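Local coordinates for protein alanine dehydrogenase (Archaeoglobus fulgidus, PDB 1OMO) that catalyses the reversible NAD-dependent oxidative deamination of L-alanine to pyruvate and ammonium, working as a homodimer, at residues A[56-61]-A[296-301]; A[1-6]-A[96-101]. All blocks are in the same frame, centred on the assembly; numbering follows the deposited sequence.

Interaction 1: A[56-61]-A[296-301]; sequences AHLMGY and QDVAVA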
loop_
_atom_site.group_PDB
_atom_site.type_symbol
_atom_site.label_atom_id
_atom_site.label_comp_id
_atom_site.label_asym_id
_atom_site.label_seq_id
_atom_site.Cartn_x
_atom_site.Cartn_y
_atom_site.Cartn_z
ATOM N N ALA A 56 7.126 4.513 0.571
ATOM C CA ALA A 56 8.114 5.571 0.360
ATOM C C ALA A 56 9.476 5.045 -0.076
ATOM O O ALA A 56 9.846 3.924 0.224
ATOM C CB ALA A 56 8.275 6.408 1.625
ATOM N N HIS A 57 10.231 5.885 -0.755
ATOM C CA HIS A 57 11.551 5.539 -1.222
ATOM C C HIS A 57 12.522 6.697 -0.952
ATOM O O HIS A 57 12.247 7.855 -1.358
ATOM C CB HIS A 57 11.486 5.276 -2.726
ATOM C CG HIS A 57 12.820 5.066 -3.373
ATOM N ND1 HIS A 57 13.055 5.369 -4.696
ATOM C CD2 HIS A 57 13.984 4.573 -2.891
ATOM C CE1 HIS A 57 14.307 5.077 -4.999
ATOM N NE2 HIS A 57 14.893 4.594 -3.920
ATOM N N LEU A 58 13.628 6.390 -0.259
ATOM C CA LEU A 58 14.698 7.370 0.018
ATOM C C LEU A 58 15.828 6.710 0.800
ATOM O O LEU A 58 15.691 5.578 1.286
ATOM C CB LEU A 58 14.194 8.573 0.821
ATOM C CG LEU A 58 14.102 8.314 2.328
ATOM C CD1 LEU A 58 13.867 9.633 3.110
ATOM C CD2 LEU A 58 12.972 7.321 2.562
ATOM N N MET A 59 16.945 7.419 0.918
ATOM C CA MET A 59 18.084 6.915 1.658
ATOM C C MET A 59 18.506 5.530 1.215
ATOM O O MET A 59 19.113 4.796 1.980
ATOM C CB MET A 59 17.763 6.891 3.154
ATOM C CG MET A 59 17.230 8.210 3.662
ATOM S SD MET A 59 16.764 8.096 5.364
ATOM C CE MET A 59 17.070 9.754 5.906
ATOM N N GLY A 60 18.164 5.165 -0.007
ATOM C CA GLY A 60 18.570 3.880 -0.516
ATOM C C GLY A 60 17.660 2.700 -0.277
ATOM O O GLY A 60 18.005 1.574 -0.651
ATOM N N TYR A 61 16.516 2.929 0.354
ATOM C CA TYR A 61 15.568 1.848 0.594
ATOM C C TYR A 61 14.179 2.184 0.117
ATOM O O TYR A 61 13.866 3.326 -0.213
ATOM C CB TYR A 61 15.462 1.508 2.073
ATOM C CG TYR A 61 16.681 0.870 2.641
ATOM C CD1 TYR A 61 17.819 1.620 2.894
ATOM C CD2 TYR A 61 16.690 -0.484 2.956
ATOM C CE1 TYR A 61 18.943 1.034 3.461
ATOM C CE2 TYR A 61 17.810 -1.087 3.530
ATOM C CZ TYR A 61 18.932 -0.317 3.787
ATOM O OH TYR A 61 20.011 -0.871 4.432
ATOM N N GLN A 296 9.208 9.088 6.838
ATOM C CA GLN A 296 9.710 8.951 8.220
ATOM C C GLN A 296 9.765 7.466 8.629
ATOM O O GLN A 296 10.713 7.023 9.296
ATOM C CB GLN A 296 8.840 9.744 9.243
ATOM C CG GLN A 296 8.774 11.262 8.970
ATOM C CD GLN A 296 7.705 12.053 9.793
ATOM O OE1 GLN A 296 6.533 11.705 9.819
ATOM N NE2 GLN A 296 8.132 13.138 10.425
ATOM N N ASP A 297 8.766 6.693 8.219
ATOM C CA ASP A 297 8.732 5.269 8.563
ATOM C C ASP A 297 9.854 4.507 7.816
ATOM O O ASP A 297 10.521 3.671 8.391
ATOM C CB ASP A 297 7.348 4.690 8.234
ATOM C CG ASP A 297 6.245 5.366 9.003
ATOM O OD1 ASP A 297 6.399 5.476 10.228
ATOM O OD2 ASP A 297 5.220 5.787 8.400
ATOM N N VAL A 298 10.078 4.807 6.539
ATOM C CA VAL A 298 11.164 4.118 5.823
ATOM C C VAL A 298 12.554 4.507 6.359
ATOM O O VAL A 298 13.392 3.623 6.647
ATOM C CB VAL A 298 11.102 4.368 4.302
ATOM C CG1 VAL A 298 12.281 3.658 3.612
ATOM C CG2 VAL A 298 9.779 3.814 3.744
ATOM N N ALA A 299 12.788 5.813 6.526
ATOM C CA ALA A 299 14.066 6.313 7.058
ATOM C C ALA A 299 14.374 5.582 8.357
ATOM O O ALA A 299 15.441 4.987 8.544
ATOM C CB ALA A 299 13.982 7.821 7.325
ATOM N N VAL A 300 13.412 5.608 9.256
ATOM C CA VAL A 300 13.594 4.958 10.516
ATOM C C VAL A 300 13.713 3.431 10.398
ATOM O O VAL A 300 14.450 2.817 11.157
ATOM C CB VAL A 300 12.458 5.348 11.469
ATOM C CG1 VAL A 300 12.097 4.177 12.333
ATOM C CG2 VAL A 300 12.897 6.533 12.344
ATOM N N ALA A 301 12.990 2.809 9.478
ATOM C CA ALA A 301 13.106 1.363 9.340
ATOM C C ALA A 301 14.511 0.984 8.819
ATOM O O ALA A 301 15.059 -0.083 9.161
ATOM C CB ALA A 301 12.014 0.829 8.409
#

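Interaction 2: A[1-6]-A[96-101]; sequences METLIL and LAVMDA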
loop_
_atom_site.group_PDB
_atom_site.type_symbol
_atom_site.label_atom_id
_atom_site.label_comp_id
_atom_site.label_asym_id
_atom_site.label_seq_id
_atom_site.Cartn_x
_atom_site.Cartn_y
_atom_site.Cartn_z
ATOM N N MET A 1 17.333 -16.930 -0.702
ATOM C CA MET A 1 17.092 -15.537 -0.217
ATOM C C MET A 1 16.413 -15.572 1.133
ATOM O O MET A 1 15.562 -16.425 1.384
ATOM C CB MET A 1 16.205 -14.775 -1.196
ATOM C CG MET A 1 16.926 -14.297 -2.421
ATOM S SD MET A 1 18.447 -13.415 -1.969
ATOM C CE MET A 1 17.884 -12.361 -0.585
ATOM N N GLU A 2 16.770 -14.636 1.999
ATOM C CA GLU A 2 16.193 -14.606 3.334
ATOM C C GLU A 2 15.593 -13.269 3.686
ATOM O O GLU A 2 16.199 -12.231 3.428
ATOM C CB GLU A 2 17.271 -14.912 4.382
ATOM C CG GLU A 2 17.999 -16.213 4.146
ATOM C CD GLU A 2 17.084 -17.394 4.318
ATOM O OE1 GLU A 2 16.917 -17.866 5.465
ATOM O OE2 GLU A 2 16.513 -17.836 3.300
ATOM N N THR A 3 14.411 -13.293 4.288
ATOM C CA THR A 3 13.780 -12.063 4.747
ATOM C C THR A 3 13.883 -12.072 6.288
ATOM O O THR A 3 13.573 -13.073 6.950
ATOM C CB THR A 3 12.313 -11.985 4.296
ATOM O OG1 THR A 3 12.266 -11.826 2.869
ATOM C CG2 THR A 3 11.595 -10.830 4.961
ATOM N N LEU A 4 14.360 -10.965 6.854
ATOM C CA LEU A 4 14.520 -10.824 8.305
ATOM C C LEU A 4 13.155 -10.455 8.925
ATOM O O LEU A 4 12.423 -9.630 8.373
ATOM C CB LEU A 4 15.557 -9.724 8.583
ATOM C CG LEU A 4 16.026 -9.393 9.985
ATOM C CD1 LEU A 4 16.904 -10.505 10.480
ATOM C CD2 LEU A 4 16.753 -8.067 9.990
ATOM N N ILE A 5 12.802 -11.099 10.035
ATOM C CA ILE A 5 11.542 -10.826 10.740
ATOM C C ILE A 5 11.890 -10.154 12.065
ATOM O O ILE A 5 12.666 -10.704 12.847
ATOM C CB ILE A 5 10.746 -12.141 10.997
ATOM C CG1 ILE A 5 10.433 -12.817 9.651
ATOM C CG2 ILE A 5 9.413 -11.848 11.689
ATOM C CD1 ILE A 5 9.699 -11.904 8.655
ATOM N N LEU A 6 11.357 -8.951 12.293
ATOM C CA LEU A 6 11.633 -8.218 13.532
ATOM C C LEU A 6 10.379 -7.898 14.330
ATOM O O LEU A 6 9.400 -7.312 13.826
ATOM C CB LEU A 6 12.391 -6.930 13.248
ATOM C CG LEU A 6 13.859 -7.029 12.825
ATOM C CD1 LEU A 6 14.357 -5.631 12.571
ATOM C CD2 LEU A 6 14.723 -7.702 13.888
ATOM N N LEU A 96 13.617 -7.295 2.083
ATOM C CA LEU A 96 14.706 -7.447 3.031
ATOM C C LEU A 96 14.211 -7.744 4.445
ATOM O O LEU A 96 14.828 -8.514 5.192
ATOM C CB LEU A 96 15.529 -6.147 3.066
ATOM C CG LEU A 96 16.760 -5.816 2.203
ATOM C CD1 LEU A 96 16.969 -6.827 1.095
ATOM C CD2 LEU A 96 16.575 -4.418 1.614
ATOM N N ALA A 97 13.106 -7.125 4.836
ATOM C CA ALA A 97 12.617 -7.338 6.197
ATOM C C ALA A 97 11.126 -7.027 6.351
ATOM O O ALA A 97 10.543 -6.257 5.566
ATOM C CB ALA A 97 13.432 -6.451 7.179
ATOM N N VAL A 98 10.522 -7.657 7.347
ATOM C CA VAL A 98 9.132 -7.436 7.709
ATOM C C VAL A 98 9.303 -7.175 9.189
ATOM O O VAL A 98 9.727 -8.071 9.931
ATOM C CB VAL A 98 8.251 -8.693 7.516
ATOM C CG1 VAL A 98 6.882 -8.444 8.135
ATOM C CG2 VAL A 98 8.083 -9.015 6.025
ATOM N N MET A 99 9.016 -5.941 9.611
ATOM C CA MET A 99 9.174 -5.519 11.015
ATOM C C MET A 99 7.947 -4.878 11.640
ATOM O O MET A 99 7.058 -4.359 10.962
ATOM C CB MET A 99 10.201 -4.404 11.191
ATOM C CG MET A 99 10.217 -3.210 10.324
ATOM S SD MET A 99 11.806 -2.392 10.756
ATOM C CE MET A 99 12.804 -3.311 9.618
ATOM N N ASP A 100 7.964 -4.841 12.960
ATOM C CA ASP A 100 6.923 -4.158 13.686
ATOM C C ASP A 100 7.221 -2.681 13.453
ATOM O O ASP A 100 8.377 -2.242 13.547
ATOM C CB ASP A 100 7.021 -4.389 15.194
ATOM C CG ASP A 100 6.203 -3.354 15.977
ATOM O OD1 ASP A 100 5.009 -3.256 15.702
ATOM O OD2 ASP A 100 6.726 -2.630 16.842
ATOM N N ALA A 101 6.203 -1.915 13.132
ATOM C CA ALA A 101 6.388 -0.482 12.968
ATOM C C ALA A 101 5.466 0.203 14.001
ATOM O O ALA A 101 5.216 1.412 13.913
ATOM C CB ALA A 101 6.033 -0.041 11.541
#

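Interaction 1: A[56-61]-A[296-301]
V298 meets A56, L58 and Y61 where helix 294-311 lies against the mixed sheet of the dimerisation domain, at the type I' turn L58-Y61 that joins strands 50-58 and 61-69. The local axes of strand 56-58 and helix 296-301 pass 7.9 Å apart at -52°. No hydrogen bond crosses, and the side-chain contacts are apolar. V298 does most of the work by sharing out its two methyls. CG2 lies 3.7 Å from A56 CB and also rests against the carbonyl oxygen of A56. CG1, anti to the backbone N (chi1 178°), reaches CD2 of L58 at 3.9 Å and, a little farther off, CB of Y61. L58 and V298 pass each other from opposing directions, L58 CD2 coming against both CB and CG1 of V298. An alanine in place of V298 would probably open a gap between helix and hairpin, with A56 CB and Y61 CB losing their methyl partners.

The polar groups find partners around this patch. Y61 OH bonds to E306 and M59 O accepts a bond from K302, both farther along the same helix, while D297 makes salt bridges to the NAD-binding R108 and to K65, the inferred proton donor/acceptor.

The remaining contact is made by sulfur: M59 runs extended beyond CG and sets SD 3.4 Å from A299 CB, with CE following at 3.9 Å.

Interaction 2: A[1-6]-A[96-101]
L4 with A97, I5 with V98 and L6 with M99 form parallel bridges, the one parallel pairing in the otherwise antiparallel mixed sheet of the dimerisation domain. Near the start of strand 95-100, L96 and A97 both face L87 in a classic beta bulge, and both are themselves engaged with L4. The backbone bonds alternate: L4 N gives to L96 O at 3.0 Å, V98 N to L4 O at 2.9 Å, L6 N to V98 O and D100 N to L6 O. The V98 bond arrives nearly along the C=O axis of L4, whereas the last is the most bent, 138° at the hydrogen. A97 CA, I5 CA and M99 CA add CA-H...O contacts, the shortest from A97 CA to L4 O at 3.2 Å.

Side chains pair in register on both faces. L4, L6, A97 and M99 share the face covered by helix 294-311. L6 and M99 run alongside each other, CB to CB at 3.9 Å, and the M99 chain bends at chi3 (86°), with CE beside L6 CD1. On the other face I5 CD1 packs 3.7 Å from V98 CB; I317 and F319 of the second subunit pack on I5 and V98 respectively.

D100 closes the strand, its carboxylate oxygens accepting from T102 N and Y103 N at the start of helix 102-120. On their outer sides T3 and I5 bond to I317 and S315, A97 and M99 to L87 and M85. The backbones of these residues thus bond within the sheet, while the apolar side chains serve the helix on one face and the dimer partner on the other.

Both contacts involve the same mixed sheet, their centres 14 Å apart; helix 294-311 is one side of interaction 1 and covers interaction 2. Interaction 1 seats the helix on the hairpin; interaction 2 lies farther along, where V304 of that helix covers L6 and M99. They touch directly: A301 O is 4.0 Å from M99 CE, and Y61 CE2 is 4.0 Å from L96 CD2. Each also approaches the inferred catalytic K65, with the side chain of V298 about 7 Å and that of M99 about 8 Å from its side chain. NAD is more distant, about 13 Å from the side chains of A299 and D100. In 56-61, H57, turned away from the helix, packs edge-to-face with F46 of the second subunit, which interaction 2 also meets.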